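Local structure of DegQ (Legionella fallonii, 3PV2) at residues B[266-269]-B[270-273]; B[336-339]-B[340-343]; B[313-316]-B[317-321]; B[275-278]-B[279-283]; B[350-353]-B[354-357]. The protein is an HtrA-family protease, probably a serine endopeptidase and chaperone for misfolded proteins, that assembles into large 12-subunit particles enclosing its own reaction chamber. All blocks are in the same frame, centred on the assembly; numbering follows the deposited sequence.

Interaction 1: B[266-269]-B[270-273]; sequences HLTP and ELAQ
Thr268 and Leu271 meet at the start of helix 269-274 in the first PDZ domain, where the threonine is the N-cap. Its OG1 accepts from Leu271 N at 3.0 Å, an amide of the first turn that has no partner from a preceding turn of helix. The first torsion sets this up: OG1 stands between the backbone N and the carbonyl carbon (chi1 64°), placing it within reach of Leu271 N, while CG2 is anti to the carbonyl carbon, beside the backbone N. The Leu271 side chain runs past the hydroxyl, with its CD2 3.6 Å from Thr268 OG1. Helical backbone bonds take over at once: Ala272 N gives a nearly straight bond to Thr268 O at 2.8 Å, and Gln273 N bonds to Pro269 O. Pro269 occupies the first helical position, where its lack of an N-H costs no helical bond.

Leu267, one residue before the cap, packs against the same turn from another side. With CG anti to the backbone N (chi1 176°), its branched end reaches Ala272, CG lying 4.0 Å from Ala272 CB, and CD1 also meets Leu271 CB. Phe281 adds to the packing round Leu267. At the subunit interfaces, Asp110 of a second subunit packs on Thr268 and Pro269, and Leu449 of a third subunit on Glu270 and Leu271, so the cap lies where three copies meet. A water completes the polar edge: it is 2.7 Å from Thr268 OG1 and donates to Glu270 OE1 at 2.9 Å.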
loop_
_atom_site.group_PDB
_atom_site.type_symbol
_atom_site.label_atom_id
_atom_site.label_comp_id
_atom_site.label_asym_id
_atom_site.label_seq_id
_atom_site.Cartn_x
_atom_site.Cartn_y
_atom_site.Cartn_z
ATOM N N HIS B 266 28.405 -32.510 -31.325
ATOM C CA HIS B 266 29.864 -32.385 -31.200
ATOM C C HIS B 266 30.457 -33.748 -30.960
ATOM O O HIS B 266 29.960 -34.527 -30.110
ATOM C CB HIS B 266 30.222 -31.418 -30.024
ATOM C CG HIS B 266 31.693 -31.141 -29.894
ATOM N ND1 HIS B 266 32.393 -30.349 -30.794
ATOM C CD2 HIS B 266 32.603 -31.556 -28.965
ATOM C CE1 HIS B 266 33.675 -30.310 -30.429
ATOM N NE2 HIS B 266 33.828 -31.034 -29.329
ATOM N N LEU B 267 31.500 -34.076 -31.704
ATOM C CA LEU B 267 32.174 -35.323 -31.518
ATOM C C LEU B 267 33.302 -34.998 -30.581
ATOM O O LEU B 267 34.328 -34.395 -30.984
ATOM C CB LEU B 267 32.702 -35.812 -32.885
ATOM C CG LEU B 267 33.536 -37.093 -32.828
ATOM C CD1 LEU B 267 32.661 -38.242 -32.518
ATOM C CD2 LEU B 267 34.395 -37.360 -34.151
ATOM N N THR B 268 33.121 -35.349 -29.326
ATOM C CA THR B 268 34.137 -35.259 -28.320
ATOM C C THR B 268 35.167 -36.423 -28.465
ATOM O O THR B 268 34.868 -37.452 -29.022
ATOM C CB THR B 268 33.521 -35.446 -26.877
ATOM O OG1 THR B 268 32.967 -36.773 -26.737
ATOM C CG2 THR B 268 32.441 -34.375 -26.526
ATOM N N PRO B 269 36.358 -36.278 -27.877
ATOM C CA PRO B 269 37.330 -37.325 -27.973
ATOM C C PRO B 269 36.795 -38.590 -27.444
ATOM O O PRO B 269 37.023 -39.632 -28.008
ATOM C CB PRO B 269 38.478 -36.797 -27.098
ATOM C CG PRO B 269 38.470 -35.361 -27.366
ATOM C CD PRO B 269 36.969 -35.020 -27.404
ATOM N N GLU B 270 36.030 -38.502 -26.362
ATOM C CA GLU B 270 35.396 -39.670 -25.765
ATOM C C GLU B 270 34.407 -40.374 -26.721
ATOM O O GLU B 270 34.436 -41.583 -26.851
ATOM C CB GLU B 270 34.675 -39.283 -24.450
ATOM C CG GLU B 270 34.035 -40.458 -23.682
ATOM C CD GLU B 270 33.015 -40.051 -22.556
ATOM O OE1 GLU B 270 32.172 -39.145 -22.738
ATOM O OE2 GLU B 270 33.049 -40.680 -21.492
ATOM N N LEU B 271 33.547 -39.639 -27.399
ATOM C CA LEU B 271 32.625 -40.324 -28.303
ATOM C C LEU B 271 33.423 -40.848 -29.519
ATOM O O LEU B 271 33.177 -41.935 -29.994
ATOM C CB LEU B 271 31.606 -39.341 -28.867
ATOM C CG LEU B 271 30.158 -39.205 -28.438
ATOM C CD1 LEU B 271 29.684 -40.295 -27.477
ATOM C CD2 LEU B 271 29.708 -37.693 -28.087
ATOM N N ALA B 272 34.396 -40.066 -29.966
ATOM C CA ALA B 272 35.230 -40.498 -31.061
ATOM C C ALA B 272 35.797 -41.870 -30.776
ATOM O O ALA B 272 35.663 -42.767 -31.614
ATOM C CB ALA B 272 36.341 -39.488 -31.404
ATOM N N GLN B 273 36.387 -42.053 -29.598
ATOM C CA GLN B 273 36.960 -43.346 -29.277
ATOM C C GLN B 273 35.892 -44.385 -29.080
ATOM O O GLN B 273 36.088 -45.535 -29.446
ATOM C CB GLN B 273 37.851 -43.320 -28.039
ATOM C CG GLN B 273 39.029 -42.404 -28.171
ATOM C CD GLN B 273 40.134 -42.639 -27.156
ATOM O OE1 GLN B 273 40.086 -42.111 -26.041
ATOM N NE2 GLN B 273 41.180 -43.377 -27.572
HETATM O O HOH W 1 31.226 -37.273 -24.681
#

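Interaction 2: B[336-339]-B[340-343]; sequences IVER and DNKP
Arg339 N donates to Lys342 O at 2.8 Å in an almost straight bond, the shorter of two that close the beta hairpin of strands 332-339 and 342-349. The return bond, Lys342 N to Arg339 O at 3.1 Å, approaches from above the carbonyl plane, and together they mark an antiparallel hydrogen-bonded pair. Asp340 and Asn341 form the corners of a type I' turn, both with positive phi. The next pair, Glu338 with Pro343, is non-hydrogen-bonded; here the proline's CA approaches Val337 O at 3.3 Å in a CA-H...O contact, at a position where its missing N-H is not needed by the ladder.

Glu338 and Pro343 share one face of the hairpin. The glutamate folds back at chi2 (-79°), which brings its carboxylate across to the partner strand, OE2 standing 3.8 Å from Pro343 CB. Tyr277 and Phe281 of the loop between helix 269-274 and strand 284-289 pack against Glu338. Arg339 and Lys342 occupy the other face, but the guanidinium heads elsewhere, to a salt bridge with Asp304 and a hydrogen bond to Gly299 O. Lys342 bends back over the turn, where its NZ makes a weak bond to Asp340 O at 3.3 Å.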
loop_
_atom_site.group_PDB
_atom_site.type_symbol
_atom_site.label_atom_id
_atom_site.label_comp_id
_atom_site.label_asym_id
_atom_site.label_seq_id
_atom_site.Cartn_x
_atom_site.Cartn_y
_atom_site.Cartn_z
ATOM N N ILE B 336 30.678 -35.732 -47.250
ATOM C CA ILE B 336 31.599 -36.856 -47.115
ATOM C C ILE B 336 31.508 -37.283 -45.671
ATOM O O ILE B 336 31.616 -36.458 -44.818
ATOM C CB ILE B 336 33.076 -36.485 -47.513
ATOM C CG1 ILE B 336 33.175 -36.201 -49.023
ATOM C CG2 ILE B 336 34.087 -37.635 -47.186
ATOM C CD1 ILE B 336 34.613 -35.883 -49.455
ATOM N N VAL B 337 31.260 -38.558 -45.415
ATOM C CA VAL B 337 31.148 -39.079 -44.032
ATOM C C VAL B 337 32.096 -40.259 -43.828
ATOM O O VAL B 337 32.613 -40.834 -44.732
ATOM C CB VAL B 337 29.686 -39.487 -43.615
ATOM C CG1 VAL B 337 28.673 -38.238 -43.696
ATOM C CG2 VAL B 337 29.207 -40.604 -44.452
ATOM N N GLU B 338 32.310 -40.582 -42.571
ATOM C CA GLU B 338 32.970 -41.800 -42.196
ATOM C C GLU B 338 31.882 -42.649 -41.591
ATOM O O GLU B 338 31.198 -42.212 -40.695
ATOM C CB GLU B 338 34.038 -41.571 -41.123
ATOM C CG GLU B 338 35.310 -40.938 -41.601
ATOM C CD GLU B 338 36.232 -41.903 -42.280
ATOM O OE1 GLU B 338 36.381 -43.071 -41.882
ATOM O OE2 GLU B 338 36.839 -41.476 -43.253
ATOM N N ARG B 339 31.744 -43.876 -42.043
ATOM C CA ARG B 339 30.834 -44.766 -41.434
ATOM C C ARG B 339 31.509 -46.048 -41.074
ATOM O O ARG B 339 31.814 -46.804 -41.942
ATOM C CB ARG B 339 29.661 -45.052 -42.399
ATOM C CG ARG B 339 28.693 -46.167 -41.915
ATOM C CD ARG B 339 27.473 -46.377 -42.935
ATOM N NE ARG B 339 26.822 -45.099 -43.246
ATOM C CZ ARG B 339 26.012 -44.864 -44.269
ATOM N NH1 ARG B 339 25.706 -45.819 -45.138
ATOM N NH2 ARG B 339 25.519 -43.641 -44.437
ATOM N N ASP B 340 31.576 -46.333 -39.770
ATOM C CA ASP B 340 32.392 -47.454 -39.220
ATOM C C ASP B 340 33.781 -47.478 -39.901
ATOM O O ASP B 340 34.185 -48.485 -40.401
ATOM C CB ASP B 340 31.698 -48.822 -39.424
ATOM C CG ASP B 340 30.257 -48.866 -38.849
ATOM O OD1 ASP B 340 29.417 -49.615 -39.419
ATOM O OD2 ASP B 340 29.974 -48.127 -37.874
ATOM N N ASN B 341 34.423 -46.326 -39.968
ATOM C CA ASN B 341 35.777 -46.162 -40.551
ATOM C C ASN B 341 35.914 -46.227 -42.064
ATOM O O ASN B 341 37.025 -46.128 -42.583
ATOM C CB ASN B 341 36.763 -47.110 -39.873
ATOM C CG ASN B 341 37.191 -46.562 -38.572
ATOM O OD1 ASN B 341 36.658 -46.909 -37.543
ATOM N ND2 ASN B 341 38.105 -45.606 -38.619
ATOM N N LYS B 342 34.786 -46.317 -42.764
ATOM C CA LYS B 342 34.836 -46.342 -44.198
ATOM C C LYS B 342 34.246 -45.067 -44.756
ATOM O O LYS B 342 33.157 -44.651 -44.370
ATOM C CB LYS B 342 34.124 -47.568 -44.736
ATOM C CG LYS B 342 34.904 -48.846 -44.445
ATOM C CD LYS B 342 34.099 -50.083 -44.844
ATOM C CE LYS B 342 34.276 -51.214 -43.842
ATOM N NZ LYS B 342 33.587 -50.877 -42.544
ATOM N N PRO B 343 34.951 -44.443 -45.668
ATOM C CA PRO B 343 34.524 -43.166 -46.192
ATOM C C PRO B 343 33.409 -43.322 -47.259
ATOM O O PRO B 343 33.391 -44.293 -48.004
ATOM C CB PRO B 343 35.810 -42.586 -46.787
ATOM C CG PRO B 343 36.618 -43.790 -47.220
ATOM C CD PRO B 343 36.181 -44.949 -46.305
#

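Interaction 3: B[313-316]-B[317-321]; sequences KITQ and ATQVK
Gln319 OE1 is gripped by two consecutive backbone amides, Thr315 N at 2.7 Å and Gln316 N at 3.0 Å. The first lies in the plane of the side-chain carbonyl; the second comes from above that plane, 43° out of it. The glutamine thus reaches back from the first turn of helix 318-325 to hold the loop leading into it, satisfying two loop N-H groups with one oxygen. Its CG is anti to the carbonyl carbon (chi1 -51°) and the chain beyond is extended, which carries the amide across Gln316 to Thr315. A backbone bond in the reverse direction, Gln319 N to Gln316 O at 3.1 Å, ties the two residues together again.

Beneath this polar grip, Ile314 and Gln319 lie alongside each other, running opposite ways, with Ile314 CG1 4.0 Å from Gln319 CB. Ile314 CG2 meets Val320 CG2, also at 4.0 Å, the two side chains nearly perpendicular.

Ile314 and Val320 both rest on Ile309 of strand 305-309 and Ala284 of strand 284-289, fastening the helix to the PDZ sheet. Gln316 packs on His266 at the end of strand 262-266, and its NE2 hydrogen-bonds to Asn168 OD1 of a second subunit.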
loop_
_atom_site.group_PDB
_atom_site.type_symbol
_atom_site.label_atom_id
_atom_site.label_comp_id
_atom_site.label_asym_id
_atom_site.label_seq_id
_atom_site.Cartn_x
_atom_site.Cartn_y
_atom_site.Cartn_z
ATOM N N LYS B 313 36.011 -28.408 -45.253
ATOM C CA LYS B 313 36.445 -29.359 -44.300
ATOM C C LYS B 313 35.659 -29.179 -42.968
ATOM O O LYS B 313 35.564 -28.074 -42.435
ATOM C CB LYS B 313 37.929 -29.190 -44.105
ATOM C CG LYS B 313 38.604 -30.413 -43.577
ATOM C CD LYS B 313 38.651 -31.589 -44.599
ATOM C CE LYS B 313 38.961 -32.931 -43.818
ATOM N NZ LYS B 313 38.173 -34.128 -44.295
ATOM N N ILE B 314 35.056 -30.253 -42.455
ATOM C CA ILE B 314 34.291 -30.115 -41.213
ATOM C C ILE B 314 35.000 -30.755 -40.026
ATOM O O ILE B 314 35.243 -31.947 -39.994
ATOM C CB ILE B 314 32.775 -30.531 -41.352
ATOM C CG1 ILE B 314 31.942 -29.298 -41.792
ATOM C CG2 ILE B 314 32.238 -30.883 -39.988
ATOM C CD1 ILE B 314 31.561 -29.279 -43.045
ATOM N N THR B 315 35.361 -29.912 -39.064
ATOM C CA THR B 315 36.038 -30.330 -37.866
ATOM C C THR B 315 35.197 -30.091 -36.617
ATOM O O THR B 315 35.569 -30.525 -35.547
ATOM C CB THR B 315 37.410 -29.576 -37.690
ATOM O OG1 THR B 315 37.189 -28.164 -37.550
ATOM C CG2 THR B 315 38.357 -29.849 -38.858
ATOM N N GLN B 316 34.065 -29.406 -36.750
ATOM C CA GLN B 316 33.233 -29.069 -35.589
ATOM C C GLN B 316 31.785 -29.119 -35.975
ATOM O O GLN B 316 31.441 -28.670 -37.068
ATOM C CB GLN B 316 33.506 -27.639 -35.165
ATOM C CG GLN B 316 34.942 -27.329 -34.787
ATOM C CD GLN B 316 35.073 -27.142 -33.299
ATOM O OE1 GLN B 316 35.642 -26.153 -32.838
ATOM N NE2 GLN B 316 34.516 -28.070 -32.536
ATOM N N ALA B 317 30.938 -29.634 -35.091
ATOM C CA ALA B 317 29.526 -29.745 -35.397
ATOM C C ALA B 317 28.887 -28.386 -35.785
ATOM O O ALA B 317 27.992 -28.341 -36.604
ATOM C CB ALA B 317 28.739 -30.358 -34.224
ATOM N N THR B 318 29.270 -27.309 -35.128
ATOM C CA THR B 318 28.708 -25.982 -35.438
ATOM C C THR B 318 28.852 -25.589 -36.916
ATOM O O THR B 318 27.958 -24.989 -37.482
ATOM C CB THR B 318 29.341 -24.899 -34.578
ATOM O OG1 THR B 318 30.756 -25.136 -34.490
ATOM C CG2 THR B 318 28.711 -24.925 -33.187
ATOM N N GLN B 319 29.903 -26.026 -37.554
ATOM C CA GLN B 319 30.113 -25.692 -38.968
ATOM C C GLN B 319 29.083 -26.307 -39.908
ATOM O O GLN B 319 28.897 -25.796 -40.992
ATOM C CB GLN B 319 31.514 -26.082 -39.471
ATOM C CG GLN B 319 32.607 -25.617 -38.663
ATOM C CD GLN B 319 33.926 -26.267 -39.072
ATOM O OE1 GLN B 319 34.077 -27.484 -39.050
ATOM N NE2 GLN B 319 34.886 -25.445 -39.467
ATOM N N VAL B 320 28.385 -27.364 -39.506
ATOM C CA VAL B 320 27.492 -28.015 -40.423
ATOM C C VAL B 320 26.296 -27.118 -40.633
ATOM O O VAL B 320 25.843 -26.879 -41.765
ATOM C CB VAL B 320 27.069 -29.359 -39.885
ATOM C CG1 VAL B 320 25.836 -29.912 -40.637
ATOM C CG2 VAL B 320 28.242 -30.309 -39.907
ATOM N N LYS B 321 25.853 -26.543 -39.534
ATOM C CA LYS B 321 24.591 -25.783 -39.466
ATOM C C LYS B 321 24.807 -24.509 -40.259
ATOM O O LYS B 321 24.081 -24.181 -41.228
ATOM C CB LYS B 321 24.292 -25.514 -37.997
ATOM C CG LYS B 321 24.989 -26.620 -37.049
ATOM C CD LYS B 321 24.521 -26.636 -35.552
ATOM C CE LYS B 321 23.180 -27.383 -35.332
ATOM N NZ LYS B 321 22.990 -27.897 -33.900
#

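Interaction 4: B[275-278]-B[279-283]; sequences MGYP and EDFQG
The Tyr277 and Phe281 rings form an offset stack, centroids 5.0 Å apart and planes inclined by only 21°. Tyr277 CD2 sits over one face of the Phe281 ring, 3.8 Å above its plane and displaced toward the rim, while Met275 CB lies in plane at the edge of the tyrosine ring. Behind the rings the two CB atoms are 3.8 Å apart, so the pair touches along its roots as well. Different first torsions bring the rings together: Tyr277 CG is anti to the carbonyl carbon (chi1 -63°), Phe281 CG anti to the backbone N (chi1 -165°).

A type I turn from Pro278 to Phe281 makes this approach possible. Phe281 N closes it on Pro278 O at 2.8 Å, arriving from above the carbonyl plane, and Pro278 CD packs on Phe281 CB at 4.0 Å.

Just before the rings, Gly276 with its positive phi is the C-prime residue of the Schellman motif that ends helix 269-274. The loop then packs across strands 305-309 and 332-339 of the PDZ sheet: Tyr277 OH bonds to Asn341 N in the hairpin turn, and Phe281 touches Ile305 and Thr307 of strand 305-309 before the chain enters strand 284-289.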
loop_
_atom_site.group_PDB
_atom_site.type_symbol
_atom_site.label_atom_id
_atom_site.label_comp_id
_atom_site.label_asym_id
_atom_site.label_seq_id
_atom_site.Cartn_x
_atom_site.Cartn_y
_atom_site.Cartn_z
ATOM N N MET B 275 33.260 -44.707 -30.681
ATOM C CA MET B 275 32.802 -45.137 -31.996
ATOM C C MET B 275 33.876 -45.712 -32.921
ATOM O O MET B 275 33.585 -45.931 -34.090
ATOM C CB MET B 275 32.106 -43.956 -32.674
ATOM C CG MET B 275 30.664 -43.794 -32.109
ATOM S SD MET B 275 30.107 -42.162 -32.403
ATOM C CE MET B 275 28.398 -42.314 -31.706
ATOM N N GLY B 276 35.102 -45.926 -32.433
ATOM C CA GLY B 276 36.105 -46.606 -33.222
ATOM C C GLY B 276 37.100 -45.713 -33.952
ATOM O O GLY B 276 37.760 -46.166 -34.880
ATOM N N TYR B 277 37.196 -44.459 -33.536
ATOM C CA TYR B 277 38.053 -43.469 -34.181
ATOM C C TYR B 277 39.105 -43.001 -33.191
ATOM O O TYR B 277 38.927 -43.151 -31.986
ATOM C CB TYR B 277 37.208 -42.290 -34.650
ATOM C CG TYR B 277 36.184 -42.683 -35.703
ATOM C CD1 TYR B 277 34.910 -43.071 -35.362
ATOM C CD2 TYR B 277 36.526 -42.706 -37.026
ATOM C CE1 TYR B 277 33.996 -43.447 -36.342
ATOM C CE2 TYR B 277 35.639 -43.077 -37.989
ATOM C CZ TYR B 277 34.382 -43.442 -37.642
ATOM O OH TYR B 277 33.518 -43.819 -38.609
ATOM N N PRO B 278 40.209 -42.447 -33.684
ATOM C CA PRO B 278 41.274 -41.968 -32.745
ATOM C C PRO B 278 40.733 -40.797 -31.929
ATOM O O PRO B 278 39.807 -40.113 -32.389
ATOM C CB PRO B 278 42.368 -41.421 -33.669
ATOM C CG PRO B 278 42.132 -42.077 -35.026
ATOM C CD PRO B 278 40.616 -42.341 -35.096
ATOM N N GLU B 279 41.361 -40.508 -30.813
ATOM C CA GLU B 279 40.894 -39.536 -29.874
ATOM C C GLU B 279 40.897 -38.169 -30.456
ATOM O O GLU B 279 40.039 -37.367 -30.135
ATOM C CB GLU B 279 41.687 -39.600 -28.538
ATOM C CG GLU B 279 43.150 -39.151 -28.654
ATOM C CD GLU B 279 43.880 -39.124 -27.273
ATOM O OE1 GLU B 279 43.417 -39.813 -26.305
ATOM O OE2 GLU B 279 44.943 -38.422 -27.187
ATOM N N ASP B 280 41.766 -37.892 -31.406
ATOM C CA ASP B 280 41.754 -36.562 -32.000
ATOM C C ASP B 280 40.997 -36.539 -33.305
ATOM O O ASP B 280 41.085 -35.571 -34.062
ATOM C CB ASP B 280 43.201 -36.010 -32.144
ATOM C CG ASP B 280 44.113 -36.861 -33.104
ATOM O OD1 ASP B 280 43.789 -37.998 -33.513
ATOM O OD2 ASP B 280 45.228 -36.385 -33.423
ATOM N N PHE B 281 40.216 -37.569 -33.598
ATOM C CA PHE B 281 39.471 -37.519 -34.873
ATOM C C PHE B 281 38.449 -36.388 -34.851
ATOM O O PHE B 281 37.798 -36.142 -33.833
ATOM C CB PHE B 281 38.741 -38.834 -35.165
ATOM C CG PHE B 281 38.278 -38.943 -36.585
ATOM C CD1 PHE B 281 36.932 -38.849 -36.885
ATOM C CD2 PHE B 281 39.201 -39.053 -37.634
ATOM C CE1 PHE B 281 36.488 -38.934 -38.211
ATOM C CE2 PHE B 281 38.777 -39.123 -38.986
ATOM C CZ PHE B 281 37.384 -39.057 -39.245
ATOM N N GLN B 282 38.269 -35.719 -35.961
ATOM C CA GLN B 282 37.338 -34.590 -35.970
ATOM C C GLN B 282 36.260 -34.726 -37.042
ATOM O O GLN B 282 36.465 -35.293 -38.097
ATOM C CB GLN B 282 38.104 -33.290 -36.215
ATOM C CG GLN B 282 39.190 -32.889 -35.168
ATOM C CD GLN B 282 39.870 -31.560 -35.537
ATOM O OE1 GLN B 282 40.671 -31.490 -36.483
ATOM N NE2 GLN B 282 39.532 -30.499 -34.796
ATOM N N GLY B 283 35.127 -34.136 -36.739
ATOM C CA GLY B 283 34.007 -34.057 -37.621
ATOM C C GLY B 283 32.762 -33.827 -36.807
ATOM O O GLY B 283 32.884 -33.528 -35.628
#

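Interaction 5: B[350-353]-B[354-357]; sequences VTDI and KSHE
Asp352 caps the N-terminus of helix 353-362, its OD1 accepting from Ser355 N at 3.2 Å through the anti lone pair. The first torsion, with CG anti to the backbone N (chi1 -171°), and the turn of the carboxylate at chi2 (-101°) put OD1 in front of the first helical turn. The bond is bent, 143° at the hydrogen. OD1 also lies close to Lys354 CB, at 3.4 Å, against the flank of that residue two positions on. The other carboxylate oxygen, OD2, turns to His256 NE2 as its hydrogen-bond partner; each oxygen therefore has its own task, and the helix dipole would probably favour the charged form.

Ser355 stands beside the cap, its OG 3.6 Å from Asp352 CB. Backbone bonds start the helix proper: His356 N to Asp352 O at 2.9 Å, and Glu357 N to Ile353 O at 3.0 Å. His356 has its CB against Asp352 O at 3.6 Å, but CG swings anti to the backbone N and takes the imidazole off toward Leu259. Thr351, whose OG1 is 4.2 Å from His356 CB, packs on Leu259 too. Glu357 OE2 is bonded to Tyr368 OH.

The cap marks the point where the chain leaves strand 342-349, whose continuation still pairs at Val350 with Gly330 and Ser331, and enters helix 353-362, the helix between the two PDZ domains.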
loop_
_atom_site.group_PDB
_atom_site.type_symbol
_atom_site.label_atom_id
_atom_site.label_comp_id
_atom_site.label_asym_id
_atom_site.label_seq_id
_atom_site.Cartn_x
_atom_site.Cartn_y
_atom_site.Cartn_z
ATOM N N VAL B 350 18.980 -29.675 -51.278
ATOM C CA VAL B 350 18.292 -28.881 -50.281
ATOM C C VAL B 350 16.897 -28.552 -50.779
ATOM O O VAL B 350 16.750 -28.176 -51.940
ATOM C CB VAL B 350 18.980 -27.533 -50.068
ATOM C CG1 VAL B 350 18.208 -26.678 -49.055
ATOM C CG2 VAL B 350 20.452 -27.707 -49.632
ATOM N N THR B 351 15.894 -28.693 -49.923
ATOM C CA THR B 351 14.533 -28.421 -50.304
ATOM C C THR B 351 13.941 -27.293 -49.497
ATOM O O THR B 351 14.437 -26.924 -48.413
ATOM C CB THR B 351 13.586 -29.669 -50.174
ATOM O OG1 THR B 351 13.621 -30.203 -48.838
ATOM C CG2 THR B 351 13.990 -30.731 -51.170
ATOM N N ASP B 352 12.851 -26.767 -50.039
ATOM C CA ASP B 352 12.056 -25.763 -49.372
ATOM C C ASP B 352 11.298 -26.400 -48.212
ATOM O O ASP B 352 10.704 -27.460 -48.380
ATOM C CB ASP B 352 11.080 -25.095 -50.347
ATOM C CG ASP B 352 10.410 -23.895 -49.725
ATOM O OD1 ASP B 352 9.243 -24.013 -49.296
ATOM O OD2 ASP B 352 11.084 -22.846 -49.613
ATOM N N ILE B 353 11.337 -25.733 -47.059
ATOM C CA ILE B 353 10.871 -26.277 -45.759
ATOM C C ILE B 353 9.375 -26.467 -45.874
ATOM O O ILE B 353 8.821 -27.491 -45.502
ATOM C CB ILE B 353 11.186 -25.323 -44.560
ATOM C CG1 ILE B 353 12.681 -24.974 -44.518
ATOM C CG2 ILE B 353 10.771 -25.945 -43.203
ATOM C CD1 ILE B 353 13.028 -23.690 -43.730
ATOM N N LYS B 354 8.733 -25.475 -46.446
ATOM C CA LYS B 354 7.304 -25.531 -46.643
ATOM C C LYS B 354 6.876 -26.553 -47.712
ATOM O O LYS B 354 5.833 -27.205 -47.569
ATOM C CB LYS B 354 6.771 -24.114 -46.912
ATOM C CG LYS B 354 6.999 -23.196 -45.672
ATOM C CD LYS B 354 6.961 -21.695 -46.028
ATOM C CE LYS B 354 5.541 -21.164 -46.256
ATOM N NZ LYS B 354 5.371 -19.769 -45.710
ATOM N N SER B 355 7.686 -26.734 -48.743
ATOM C CA SER B 355 7.391 -27.763 -49.748
ATOM C C SER B 355 7.548 -29.174 -49.204
ATOM O O SER B 355 6.787 -30.060 -49.569
ATOM C CB SER B 355 8.248 -27.595 -51.006
ATOM O OG SER B 355 7.973 -26.345 -51.617
ATOM N N HIS B 356 8.522 -29.372 -48.330
ATOM C CA HIS B 356 8.672 -30.637 -47.655
ATOM C C HIS B 356 7.491 -30.936 -46.704
ATOM O O HIS B 356 7.014 -32.075 -46.609
ATOM C CB HIS B 356 9.969 -30.625 -46.862
ATOM C CG HIS B 356 10.195 -31.838 -46.023
ATOM N ND1 HIS B 356 10.622 -33.031 -46.553
ATOM C CD2 HIS B 356 10.087 -32.032 -44.681
ATOM C CE1 HIS B 356 10.753 -33.917 -45.568
ATOM N NE2 HIS B 356 10.437 -33.333 -44.426
ATOM N N GLU B 357 7.056 -29.921 -45.973
ATOM C CA GLU B 357 5.996 -30.144 -44.998
ATOM C C GLU B 357 4.722 -30.460 -45.775
ATOM O O GLU B 357 3.946 -31.285 -45.366
ATOM C CB GLU B 357 5.824 -28.953 -44.061
ATOM C CG GLU B 357 5.379 -29.344 -42.661
ATOM C CD GLU B 357 6.402 -30.250 -41.882
ATOM O OE1 GLU B 357 7.625 -30.230 -42.187
ATOM O OE2 GLU B 357 5.964 -30.991 -40.969
#

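Interactions 1 to 4 all belong to the first PDZ domain. Interactions 1 and 4 are the two ends of helix 269-274, centres 6 Å apart, linked by Tyr277 N to Ala272 O at 3.0 Å. Interaction 4 is tied in turn to the hairpin of interaction 2, with their centres 11 Å apart. Interaction 3 meets interaction 1, centres 14 Å apart, where His266 N lies 3.6 Å from Ala317 CB, and both reach Asn168 of the same second subunit. Interaction 5 stands apart, about 21 Å from interaction 1 and 10 Å from interaction 3 between nearest atoms, at the exit toward the second PDZ domain.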